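Transcriptional regulator, TetR family (Agrobacterium tumefaciens, PDB 3C2B) probably binds operator DNA through a helix-turn-helix domain and acts as a TetR-type regulator of transcription. Local coordinates at residues 67-71 with 130-135; 81-86 with 149-155; 85-90 with 210-214; 91-95 with 194-198. One frame throughout, in Å; residues are numbered along the deposited sequence. Where two conformers were deposited one is given.

The fold is built of helices and loops, with no strand, and the four contacts fall into two regions. Interaction 1 stands apart, where helix 59-71, next to the predicted DNA-binding part, meets helix 127-134; its centre lies 26 to 34 Å from the other three, and along the chain its segments alternate with theirs. Interactions 2, 3 and 4 touch one another. Interactions 2 and 3 start from the same residues, sharing Ser85 and Ala86, with about 9 Å between centres; interactions 3 and 4 both use helix 86-104, about 12 Å between centres, and 4 is nested inside the loop closed by 3. The start of helix 86-104 is thus packed against the end of helix 137-152 and the last two helices.

Interaction 1 of 4, residues 67-71 with 130-135; sequences ITFQQ and LLLERG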
loop_
_atom_site.group_PDB
_atom_site.type_symbol
_atom_site.label_atom_id
_atom_site.label_comp_id
_atom_site.label_asym_id
_atom_site.label_seq_id
_atom_site.Cartn_x
_atom_site.Cartn_y
_atom_site.Cartn_z
ATOM N N ILE A 67 -3.357 4.425 19.268
ATOM C CA ILE A 67 -2.327 4.774 18.276
ATOM C C ILE A 67 -1.075 5.406 18.938
ATOM O O ILE A 67 0.048 5.010 18.616
ATOM C CB ILE A 67 -2.882 5.696 17.152
ATOM C CG1 ILE A 67 -3.921 4.938 16.313
ATOM C CG2 ILE A 67 -1.744 6.257 16.268
ATOM C CD1 ILE A 67 -4.610 5.750 15.205
ATOM N N THR A 68 -1.259 6.366 19.857
ATOM C CA THR A 68 -0.101 7.026 20.483
ATOM C C THR A 68 0.542 6.196 21.606
ATOM O O THR A 68 1.717 6.399 21.916
ATOM C CB THR A 68 -0.402 8.462 20.953
ATOM O OG1 THR A 68 -1.274 8.431 22.088
ATOM C CG2 THR A 68 -1.041 9.271 19.829
ATOM N N PHE A 69 -0.222 5.287 22.214
ATOM C CA PHE A 69 0.310 4.297 23.173
ATOM C C PHE A 69 1.228 3.325 22.433
ATOM O O PHE A 69 2.311 3.015 22.915
ATOM C CB PHE A 69 -0.851 3.533 23.855
ATOM C CG PHE A 69 -0.430 2.318 24.667
ATOM C CD1 PHE A 69 0.209 2.462 25.904
ATOM C CD2 PHE A 69 -0.716 1.024 24.216
ATOM C CE1 PHE A 69 0.585 1.332 26.663
ATOM C CE2 PHE A 69 -0.346 -0.111 24.981
ATOM C CZ PHE A 69 0.298 0.046 26.202
ATOM N N GLN A 70 0.796 2.855 21.258
ATOM C CA GLN A 70 1.615 1.924 20.499
ATOM C C GLN A 70 2.881 2.594 19.954
ATOM O O GLN A 70 3.992 2.088 20.155
ATOM C CB GLN A 70 0.815 1.264 19.387
ATOM C CG GLN A 70 1.644 0.360 18.483
ATOM C CD GLN A 70 2.091 -0.954 19.143
ATOM O OE1 GLN A 70 1.791 -1.233 20.306
ATOM N NE2 GLN A 70 2.810 -1.771 18.375
ATOM N N GLN A 71 2.691 3.731 19.283
ATOM C CA GLN A 71 3.782 4.571 18.764
ATOM C C GLN A 71 4.885 4.779 19.816
ATOM O O GLN A 71 6.036 5.006 19.451
ATOM C CB GLN A 71 3.246 5.921 18.200
ATOM C CG GLN A 71 2.526 5.783 16.808
ATOM C CD GLN A 71 1.941 7.085 16.187
ATOM O OE1 GLN A 71 1.941 8.149 16.788
ATOM N NE2 GLN A 71 1.411 6.964 14.991
ATOM N N LEU A 130 -2.602 10.862 12.361
ATOM C CA LEU A 130 -1.725 10.396 13.421
ATOM C C LEU A 130 -0.743 9.342 12.910
ATOM O O LEU A 130 0.433 9.351 13.268
ATOM C CB LEU A 130 -2.544 9.861 14.596
ATOM C CG LEU A 130 -2.215 10.520 15.932
ATOM C CD1 LEU A 130 -3.250 10.133 17.002
ATOM C CD2 LEU A 130 -0.802 10.151 16.358
ATOM N N LEU A 131 -1.214 8.434 12.065
ATOM C CA LEU A 131 -0.307 7.454 11.454
ATOM C C LEU A 131 0.503 8.130 10.357
ATOM O O LEU A 131 1.703 7.876 10.208
ATOM C CB LEU A 131 -1.067 6.250 10.891
ATOM C CG LEU A 131 -1.616 5.149 11.812
ATOM C CD1 LEU A 131 -0.618 4.704 12.871
ATOM C CD2 LEU A 131 -2.872 5.641 12.454
ATOM N N LEU A 132 -0.162 9.012 9.609
ATOM C CA LEU A 132 0.478 9.764 8.544
ATOM C C LEU A 132 1.627 10.660 9.092
ATOM O O LEU A 132 2.729 10.707 8.519
ATOM C CB LEU A 132 -0.590 10.620 7.828
ATOM C CG LEU A 132 -0.858 10.538 6.320
ATOM C CD1 LEU A 132 -0.584 9.151 5.774
ATOM C CD2 LEU A 132 -2.297 10.998 6.022
ATOM N N GLU A 133 1.364 11.355 10.202
ATOM C CA GLU A 133 2.304 12.345 10.711
ATOM C C GLU A 133 3.337 11.756 11.657
ATOM O O GLU A 133 4.447 12.268 11.704
ATOM C CB GLU A 133 1.585 13.510 11.419
ATOM C CG GLU A 133 0.700 14.407 10.547
ATOM C CD GLU A 133 -0.312 15.210 11.376
ATOM O OE1 GLU A 133 -0.455 16.428 11.141
ATOM O OE2 GLU A 133 -0.967 14.618 12.273
ATOM N N ARG A 134 2.988 10.704 12.406
ATOM C CA ARG A 134 3.806 10.254 13.535
ATOM C C ARG A 134 4.155 8.779 13.462
ATOM O O ARG A 134 5.105 8.323 14.118
ATOM C CB ARG A 134 3.082 10.553 14.859
ATOM C CG ARG A 134 2.230 11.841 14.850
ATOM C CD ARG A 134 1.872 12.292 16.289
ATOM N NE ARG A 134 0.787 13.275 16.265
ATOM C CZ ARG A 134 0.016 13.584 17.311
ATOM N NH1 ARG A 134 0.190 12.987 18.486
ATOM N NH2 ARG A 134 -0.938 14.493 17.178
ATOM N N GLY A 135 3.357 8.051 12.675
ATOM C CA GLY A 135 3.415 6.598 12.545
ATOM C C GLY A 135 4.702 6.005 12.009
ATOM O O GLY A 135 5.025 4.859 12.327
#
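The flat carboxamide of Gln71 enters the contact edge first. From one corner NE2 donates to Leu130 O at 3.1 Å, a nearly straight bond with the acceptor lying in the amide plane; at the other corner OE1 rests against Arg134 CB (3.3 Å) and Leu130 CD2 (3.4 Å). The Arg134 guanidinium has Leu130 CD2 over one face in the conformer described, one of two modelled, so this stacking is only tentative. Leu130 O already accepts the helical bond from Arg134 N, and Gln71 NE2 arrives from the opposite face of the carbonyl, well above its plane, so two donors grip a single oxygen. An extended chain beyond CG carries the amide across to helix 127-134. In TetR-type regulators a helix placed like 59-71 follows the helix-turn-helix and leads into the ligand-binding domain; here it runs roughly parallel to helix 127-134, their local axes 31° apart. One turn back, the contact becomes apolar. Ile67 and Leu131 meet at about a right angle, with Ile67 CD1 pressed to 3.3 Å from Leu131 CD2, tighter than usual for two methyls. Leu131 also packs on Asn113 and Ala116 of helix 107-120. Thr68 offers its methyl, CG2 lying 3.6 Å from Leu130 CD2, while its OG1 makes a weak hydrogen bond back to Ala64 O.

Interaction 2 of 4, residues 81-86 with 149-155; sequences GDRVSA and AGRRSGY
Residues 81-86 form an irregular run that passes the C-terminal end of helix 137-152; Arg83 and Ala149 are the nearest pair at one end, their CA atoms 5.4 Å apart, and Ala86 and Tyr155 pair at the other. Between them Val84 is extended, and its backbone N points straight at Ser153 OG (3.2 Å, 175° at the hydrogen). The helix finishes in a Schellman motif: Gly154 takes a positive phi of 81°, and the bond from Tyr155 N to Gly150 O closes the turn. Ser153 OG works in both directions, accepting from Val84 N and donating to Ala149 O at 2.9 Å, so one hydroxyl ties the loop to the last helical turn. Beyond the turn, the Tyr155 ring fits into the bend leading to helix 86-104. Ala86 CB sits over one face in a CH-pi contact, 3.9 Å from the centroid; Ser153 O lies over the centre of the other face; and Val84 O meets the edge in the ring plane, 3.1 Å from Tyr155 CE2. The Arg83 chain bends at chi3 (49°) and lays one guanidinium face over Ser153 CA and Arg152 O. Asp82 and Arg152 stack their flat groups with Asp82 OD2 4.2 Å from Arg152 NE; no N-H points at that oxygen, so between these two groups the attraction is one of charge. Helix 208-214 completes the surroundings: Lys209 makes a cation-pi contact with Tyr155, its NZ hydrogen-bonds to Ser153 O, and Glu213 OE1 is hydrogen-bonded to Tyr155 OH. Leu89 of helix 86-104 packs on both Val84 and Tyr155.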
loop_
_atom_site.group_PDB
_atom_site.type_symbol
_atom_site.label_atom_id
_atom_site.label_comp_id
_atom_site.label_asym_id
_atom_site.label_seq_id
_atom_site.Cartn_x
_atom_site.Cartn_y
_atom_site.Cartn_z
ATOM N N GLY A 81 25.688 6.993 11.482
ATOM C CA GLY A 81 26.996 7.619 11.695
ATOM C C GLY A 81 27.339 8.584 10.582
ATOM O O GLY A 81 27.005 8.339 9.426
ATOM N N ASP A 82 28.003 9.682 10.936
ATOM C CA ASP A 82 28.384 10.720 9.977
ATOM C C ASP A 82 28.897 10.118 8.666
ATOM O O ASP A 82 28.427 10.486 7.590
ATOM C CB ASP A 82 29.414 11.668 10.599
ATOM C CG ASP A 82 29.297 13.103 10.075
ATOM O OD1 ASP A 82 28.630 13.936 10.744
ATOM O OD2 ASP A 82 29.885 13.399 9.003
ATOM N N ARG A 83 29.831 9.169 8.757
ATOM C CA ARG A 83 30.432 8.590 7.554
ATOM C C ARG A 83 30.565 7.060 7.550
ATOM O O ARG A 83 30.704 6.432 8.605
ATOM C CB ARG A 83 31.757 9.273 7.244
ATOM C CG ARG A 83 31.581 10.681 6.668
ATOM C CD ARG A 83 32.813 11.153 5.905
ATOM N NE ARG A 83 33.249 10.127 4.952
ATOM C CZ ARG A 83 33.889 10.357 3.808
ATOM N NH1 ARG A 83 34.228 9.328 3.042
ATOM N NH2 ARG A 83 34.168 11.597 3.411
ATOM N N VAL A 84 30.508 6.474 6.353
ATOM C CA VAL A 84 30.503 5.014 6.198
ATOM C C VAL A 84 31.384 4.565 5.045
ATOM O O VAL A 84 31.661 5.339 4.138
ATOM C CB VAL A 84 29.052 4.447 5.944
ATOM C CG1 VAL A 84 28.198 4.490 7.208
ATOM C CG2 VAL A 84 28.383 5.192 4.823
ATOM N N SER A 85 31.818 3.310 5.090
ATOM C CA SER A 85 32.439 2.653 3.945
ATOM C C SER A 85 31.314 2.131 3.061
ATOM O O SER A 85 30.156 2.063 3.503
ATOM C CB SER A 85 33.263 1.464 4.401
ATOM O OG SER A 85 32.442 0.527 5.099
ATOM N N ALA A 86 31.658 1.741 1.833
ATOM C CA ALA A 86 30.694 1.201 0.905
ATOM C C ALA A 86 30.034 -0.107 1.401
ATOM O O ALA A 86 28.807 -0.222 1.341
ATOM C CB ALA A 86 31.287 1.058 -0.505
ATOM N N ALA A 149 24.254 9.841 4.987
ATOM C CA ALA A 149 25.586 9.229 5.193
ATOM C C ALA A 149 26.217 8.667 3.896
ATOM O O ALA A 149 27.408 8.892 3.658
ATOM C CB ALA A 149 25.517 8.136 6.256
ATOM N N GLY A 150 25.417 7.955 3.080
ATOM C CA GLY A 150 25.823 7.507 1.756
ATOM C C GLY A 150 26.217 8.613 0.787
ATOM O O GLY A 150 27.259 8.526 0.113
ATOM N N ARG A 151 25.404 9.661 0.715
ATOM C CA ARG A 151 25.746 10.862 -0.073
ATOM C C ARG A 151 27.064 11.505 0.418
ATOM O O ARG A 151 27.975 11.711 -0.370
ATOM C CB ARG A 151 24.628 11.905 0.030
ATOM C CG ARG A 151 24.648 12.967 -1.060
ATOM C CD ARG A 151 23.831 14.182 -0.632
ATOM N NE ARG A 151 24.317 14.684 0.654
ATOM C CZ ARG A 151 25.446 15.382 0.811
ATOM N NH1 ARG A 151 26.223 15.693 -0.226
ATOM N NH2 ARG A 151 25.811 15.761 2.021
ATOM N N ARG A 152 27.150 11.824 1.716
ATOM C CA ARG A 152 28.356 12.459 2.285
ATOM C C ARG A 152 29.635 11.711 1.927
ATOM O O ARG A 152 30.706 12.324 1.760
ATOM C CB ARG A 152 28.279 12.515 3.799
ATOM C CG ARG A 152 27.415 13.585 4.331
ATOM C CD ARG A 152 27.771 13.874 5.778
ATOM N NE ARG A 152 26.558 14.046 6.568
ATOM C CZ ARG A 152 25.949 13.055 7.225
ATOM N NH1 ARG A 152 26.454 11.826 7.222
ATOM N NH2 ARG A 152 24.840 13.292 7.911
ATOM N N SER A 153 29.520 10.390 1.818
ATOM C CA SER A 153 30.673 9.550 1.708
ATOM C C SER A 153 31.030 9.335 0.268
ATOM O O SER A 153 31.945 8.583 -0.032
ATOM C CB SER A 153 30.442 8.228 2.427
ATOM O OG SER A 153 30.260 8.442 3.821
ATOM N N GLY A 154 30.312 10.018 -0.623
ATOM C CA GLY A 154 30.558 9.961 -2.051
ATOM C C GLY A 154 29.968 8.747 -2.744
ATOM O O GLY A 154 30.279 8.499 -3.927
ATOM N N TYR A 155 29.127 7.982 -2.037
ATOM C CA TYR A 155 28.597 6.708 -2.599
ATOM C C TYR A 155 27.225 6.804 -3.291
ATOM O O TYR A 155 26.875 5.931 -4.065
ATOM C CB TYR A 155 28.554 5.601 -1.535
ATOM C CG TYR A 155 29.893 5.268 -0.918
ATOM C CD1 TYR A 155 30.983 4.849 -1.710
ATOM C CD2 TYR A 155 30.071 5.358 0.471
ATOM C CE1 TYR A 155 32.209 4.545 -1.129
ATOM C CE2 TYR A 155 31.287 5.046 1.052
ATOM C CZ TYR A 155 32.351 4.652 0.256
ATOM O OH TYR A 155 33.539 4.354 0.875
#

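Interaction 3 of 4, residues 85-90 with 210-214; sequences SAPQLA and VHSEL
Glu213 climbs along the methyl of Ala86, atom by atom. Its CB lies 4.0 Å from Ala86 CB, its CG comes to 3.7 Å from the same methyl, and CD to 3.5 Å. CG stands anti to the backbone N (chi1 178°) and the chain stays extended, which lifts the carboxylate past the methyl to the backbone. There OE2 accepts from Ala86 N at 3.2 Å; the bond is close to straight at the hydrogen, yet the nitrogen lies 61° out of the carboxylate plane. The other oxygen, OE1, is held by the hydroxyl of Tyr155, so both carboxylate oxygens are engaged and the group's rotation is fixed. Ala86 opens helix 86-104, and a negative charge at a helix N-terminus would probably be favoured by the helix dipole and the first-turn N-H groups. The next part of this start is a capping box: Gln88 N donates to Ser85 OG at 3.2 Å, and Gln88 OE1 in return takes both Ser85 N and Ser85 OG, the hydroxyl arriving on a lone pair at 2.9 Å. The glutamate serves Ala86 N, an amide the box does not use. The two helices run nearly perpendicular, 102° between their local directions. Beside the polar group the contact is apolar: Leu214 CD2 lies 3.6 Å from Ala86 C and also reaches towards Pro87 and Ala90 CB, while Leu214 packs behind on Leu202 of helix 190-205. Val210 CG2 touches Ala86 CB at 3.9 Å, and Leu89 CD1 lies a little farther from Val210 CG2.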
loop_
_atom_site.group_PDB
_atom_site.type_symbol
_atom_site.label_atom_id
_atom_site.label_comp_id
_atom_site.label_asym_id
_atom_site.label_seq_id
_atom_site.Cartn_x
_atom_site.Cartn_y
_atom_site.Cartn_z
ATOM N N SER A 85 31.818 3.310 5.090
ATOM C CA SER A 85 32.439 2.653 3.945
ATOM C C SER A 85 31.314 2.131 3.061
ATOM O O SER A 85 30.156 2.063 3.503
ATOM C CB SER A 85 33.263 1.464 4.401
ATOM O OG SER A 85 32.442 0.527 5.099
ATOM N N ALA A 86 31.658 1.741 1.833
ATOM C CA ALA A 86 30.694 1.201 0.905
ATOM C C ALA A 86 30.034 -0.107 1.401
ATOM O O ALA A 86 28.807 -0.222 1.341
ATOM C CB ALA A 86 31.287 1.058 -0.505
ATOM N N PRO A 87 30.833 -1.091 1.898
ATOM C CA PRO A 87 30.225 -2.307 2.514
ATOM C C PRO A 87 29.307 -2.003 3.712
ATOM O O PRO A 87 28.268 -2.636 3.845
ATOM C CB PRO A 87 31.434 -3.108 3.027
ATOM C CG PRO A 87 32.643 -2.503 2.379
ATOM C CD PRO A 87 32.315 -1.129 1.918
ATOM N N GLN A 88 29.722 -1.091 4.603
ATOM C CA GLN A 88 28.873 -0.638 5.703
ATOM C C GLN A 88 27.566 -0.038 5.169
ATOM O O GLN A 88 26.493 -0.284 5.729
ATOM C CB GLN A 88 29.545 0.463 6.481
ATOM C CG GLN A 88 30.179 0.119 7.757
ATOM C CD GLN A 88 30.927 1.339 8.276
ATOM O OE1 GLN A 88 31.950 1.722 7.720
ATOM N NE2 GLN A 88 30.380 1.988 9.301
ATOM N N LEU A 89 27.675 0.793 4.137
ATOM C CA LEU A 89 26.502 1.412 3.550
ATOM C C LEU A 89 25.547 0.339 3.033
ATOM O O LEU A 89 24.361 0.353 3.364
ATOM C CB LEU A 89 26.894 2.333 2.405
ATOM C CG LEU A 89 25.995 3.516 1.994
ATOM C CD1 LEU A 89 25.882 3.671 0.468
ATOM C CD2 LEU A 89 24.648 3.590 2.687
ATOM N N ALA A 90 26.076 -0.597 2.238
ATOM C CA ALA A 90 25.275 -1.643 1.623
ATOM C C ALA A 90 24.586 -2.477 2.702
ATOM O O ALA A 90 23.391 -2.745 2.628
ATOM C CB ALA A 90 26.154 -2.539 0.702
ATOM N N VAL A 210 30.915 3.814 -5.218
ATOM C CA VAL A 210 30.264 2.739 -4.471
ATOM C C VAL A 210 30.386 1.394 -5.196
ATOM O O VAL A 210 30.648 0.387 -4.566
ATOM C CB VAL A 210 28.806 3.070 -4.075
ATOM C CG1 VAL A 210 27.832 2.821 -5.241
ATOM C CG2 VAL A 210 28.384 2.246 -2.858
ATOM N N HIS A 211 30.245 1.398 -6.521
ATOM C CA HIS A 211 30.279 0.173 -7.320
ATOM C C HIS A 211 31.695 -0.411 -7.443
ATOM O O HIS A 211 31.895 -1.628 -7.293
ATOM C CB HIS A 211 29.648 0.400 -8.698
ATOM C CG HIS A 211 28.174 0.721 -8.646
ATOM N ND1 HIS A 211 27.258 -0.063 -7.973
ATOM C CD2 HIS A 211 27.465 1.736 -9.195
ATOM C CE1 HIS A 211 26.055 0.472 -8.086
ATOM N NE2 HIS A 211 26.153 1.562 -8.826
ATOM N N SER A 212 32.681 0.445 -7.702
ATOM C CA SER A 212 34.043 -0.062 -7.838
ATOM C C SER A 212 34.644 -0.452 -6.469
ATOM O O SER A 212 35.509 -1.317 -6.397
ATOM C CB SER A 212 34.925 0.898 -8.634
ATOM O OG SER A 212 35.112 2.111 -7.940
ATOM N N GLU A 213 34.150 0.150 -5.388
ATOM C CA GLU A 213 34.567 -0.254 -4.042
ATOM C C GLU A 213 33.892 -1.544 -3.567
ATOM O O GLU A 213 34.546 -2.386 -2.971
ATOM C CB GLU A 213 34.355 0.864 -3.023
ATOM C CG GLU A 213 34.732 0.458 -1.598
ATOM C CD GLU A 213 34.779 1.621 -0.646
ATOM O OE1 GLU A 213 34.993 2.758 -1.134
ATOM O OE2 GLU A 213 34.612 1.386 0.579
ATOM N N LEU A 214 32.585 -1.683 -3.801
ATOM C CA LEU A 214 31.877 -2.942 -3.535
ATOM C C LEU A 214 32.408 -4.061 -4.415
ATOM O O LEU A 214 32.249 -5.232 -4.078
ATOM C CB LEU A 214 30.371 -2.805 -3.749
ATOM C CG LEU A 214 29.659 -1.915 -2.725
ATOM C CD1 LEU A 214 28.190 -1.808 -3.036
ATOM C CD2 LEU A 214 29.863 -2.428 -1.317
#

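Interaction 4 of 4, residues 91-95 with 194-198; sequences DHLEV and AKKAV
Within the helical C-terminal domain of this TetR-type regulator, Glu94 of helix 86-104 packs against Ala194, Lys195 and Val198 of helix 190-205. The two helices run closer to antiparallel than to parallel, at 128° with local axes 8.8 Å apart, and come nearest at Glu94 and Ala194, whose CA atoms are 5.2 Å from each other. The small side chain of Ala194 suits this approach: its CB rests 3.5 Å from Glu94 O, and the same residue packs on Ala97 and His98 one turn further along helix 86-104. Val198 lays a methyl against the backbone where Leu93 joins Glu94, its CG2 lying 3.5 Å from Glu94 N. That methyl also touches Leu93 CB at 3.8 Å and Glu94 CG at 3.6 Å, the glutamate chain crossing the valine at about a right angle. Inward, Phe168 of helix 161-173 packs on both Leu93 and Val198, while Leu146 of helix 137-152 covers Leu93 too, so the apolar half of the contact joins the core of the domain. The outer half is charged. From Val198 the extended Glu94 chain continues over to Lys195, whose CA-CB bond leads away from helix 86-104; bends at chi3 (-90°) and chi4 bring its ammonium back. Lys195 NZ then closes a salt bridge on Glu94 OE1 at 2.7 Å, meeting that oxygen on its syn side, 27° out of the carboxylate plane.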
loop_
_atom_site.group_PDB
_atom_site.type_symbol
_atom_site.label_atom_id
_atom_site.label_comp_id
_atom_site.label_asym_id
_atom_site.label_seq_id
_atom_site.Cartn_x
_atom_site.Cartn_y
_atom_site.Cartn_z
ATOM N N ASP A 91 25.368 -2.862 3.705
ATOM C CA ASP A 91 24.885 -3.649 4.839
ATOM C C ASP A 91 23.795 -2.944 5.591
ATOM O O ASP A 91 22.793 -3.562 5.863
ATOM C CB ASP A 91 26.031 -4.039 5.823
ATOM C CG ASP A 91 26.958 -5.112 5.251
ATOM O OD1 ASP A 91 26.693 -5.622 4.130
ATOM O OD2 ASP A 91 27.954 -5.445 5.919
ATOM N N HIS A 92 24.024 -1.675 5.966
ATOM C CA HIS A 92 23.013 -0.856 6.658
ATOM C C HIS A 92 21.714 -0.732 5.863
ATOM O O HIS A 92 20.602 -0.722 6.425
ATOM C CB HIS A 92 23.547 0.548 6.910
ATOM C CG HIS A 92 24.518 0.632 8.049
ATOM N ND1 HIS A 92 24.327 -0.032 9.237
ATOM C CD2 HIS A 92 25.657 1.354 8.204
ATOM C CE1 HIS A 92 25.315 0.260 10.072
ATOM N NE2 HIS A 92 26.129 1.110 9.473
ATOM N N LEU A 93 21.844 -0.585 4.560
ATOM C CA LEU A 93 20.648 -0.450 3.721
ATOM C C LEU A 93 19.878 -1.746 3.646
ATOM O O LEU A 93 18.668 -1.713 3.657
ATOM C CB LEU A 93 20.985 0.042 2.347
ATOM C CG LEU A 93 21.466 1.496 2.212
ATOM C CD1 LEU A 93 22.000 1.696 0.800
ATOM C CD2 LEU A 93 20.350 2.538 2.536
ATOM N N GLU A 94 20.556 -2.898 3.598
ATOM C CA GLU A 94 19.821 -4.156 3.654
ATOM C C GLU A 94 19.107 -4.345 5.002
ATOM O O GLU A 94 17.970 -4.801 5.032
ATOM C CB GLU A 94 20.733 -5.358 3.395
ATOM C CG GLU A 94 21.277 -5.409 1.959
ATOM C CD GLU A 94 22.023 -6.715 1.657
ATOM O OE1 GLU A 94 21.609 -7.799 2.134
ATOM O OE2 GLU A 94 23.030 -6.654 0.935
ATOM N N VAL A 95 19.804 -4.055 6.109
ATOM C CA VAL A 95 19.208 -4.214 7.434
ATOM C C VAL A 95 17.981 -3.290 7.560
ATOM O O VAL A 95 16.923 -3.703 8.020
ATOM C CB VAL A 95 20.244 -4.026 8.576
ATOM C CG1 VAL A 95 19.554 -4.024 9.964
ATOM C CG2 VAL A 95 21.354 -5.110 8.500
ATOM N N ALA A 194 15.034 -7.622 0.714
ATOM C CA ALA A 194 15.924 -6.509 1.079
ATOM C C ALA A 194 17.212 -6.384 0.236
ATOM O O ALA A 194 17.583 -5.267 -0.153
ATOM C CB ALA A 194 16.281 -6.571 2.579
ATOM N N LYS A 195 17.899 -7.515 0.021
ATOM C CA LYS A 195 19.037 -7.623 -0.890
ATOM C C LYS A 195 18.692 -7.116 -2.300
ATOM O O LYS A 195 19.420 -6.311 -2.873
ATOM C CB LYS A 195 19.511 -9.079 -0.992
ATOM C CG LYS A 195 20.859 -9.230 -1.726
ATOM C CD LYS A 195 21.491 -10.622 -1.595
ATOM C CE LYS A 195 22.418 -10.685 -0.357
ATOM N NZ LYS A 195 21.738 -10.235 0.935
ATOM N N LYS A 196 17.579 -7.583 -2.848
ATOM C CA LYS A 196 17.123 -7.169 -4.191
ATOM C C LYS A 196 16.842 -5.675 -4.260
ATOM O O LYS A 196 17.253 -4.997 -5.206
ATOM C CB LYS A 196 15.870 -7.951 -4.582
ATOM C CG LYS A 196 16.169 -9.423 -4.845
ATOM C CD LYS A 196 14.900 -10.255 -5.189
ATOM C CE LYS A 196 15.304 -11.681 -5.544
ATOM N NZ LYS A 196 14.188 -12.634 -5.297
ATOM N N ALA A 197 16.165 -5.146 -3.235
ATOM C CA ALA A 197 15.838 -3.712 -3.201
ATOM C C ALA A 197 17.120 -2.794 -3.076
ATOM O O ALA A 197 17.182 -1.693 -3.648
ATOM C CB ALA A 197 14.871 -3.469 -2.076
ATOM N N VAL A 198 18.123 -3.284 -2.350
ATOM C CA VAL A 198 19.403 -2.608 -2.198
ATOM C C VAL A 198 20.192 -2.610 -3.495
ATOM O O VAL A 198 20.728 -1.547 -3.850
ATOM C CB VAL A 198 20.220 -3.120 -0.975
ATOM C CG1 VAL A 198 21.623 -2.465 -0.908
ATOM C CG2 VAL A 198 19.477 -2.758 0.293
#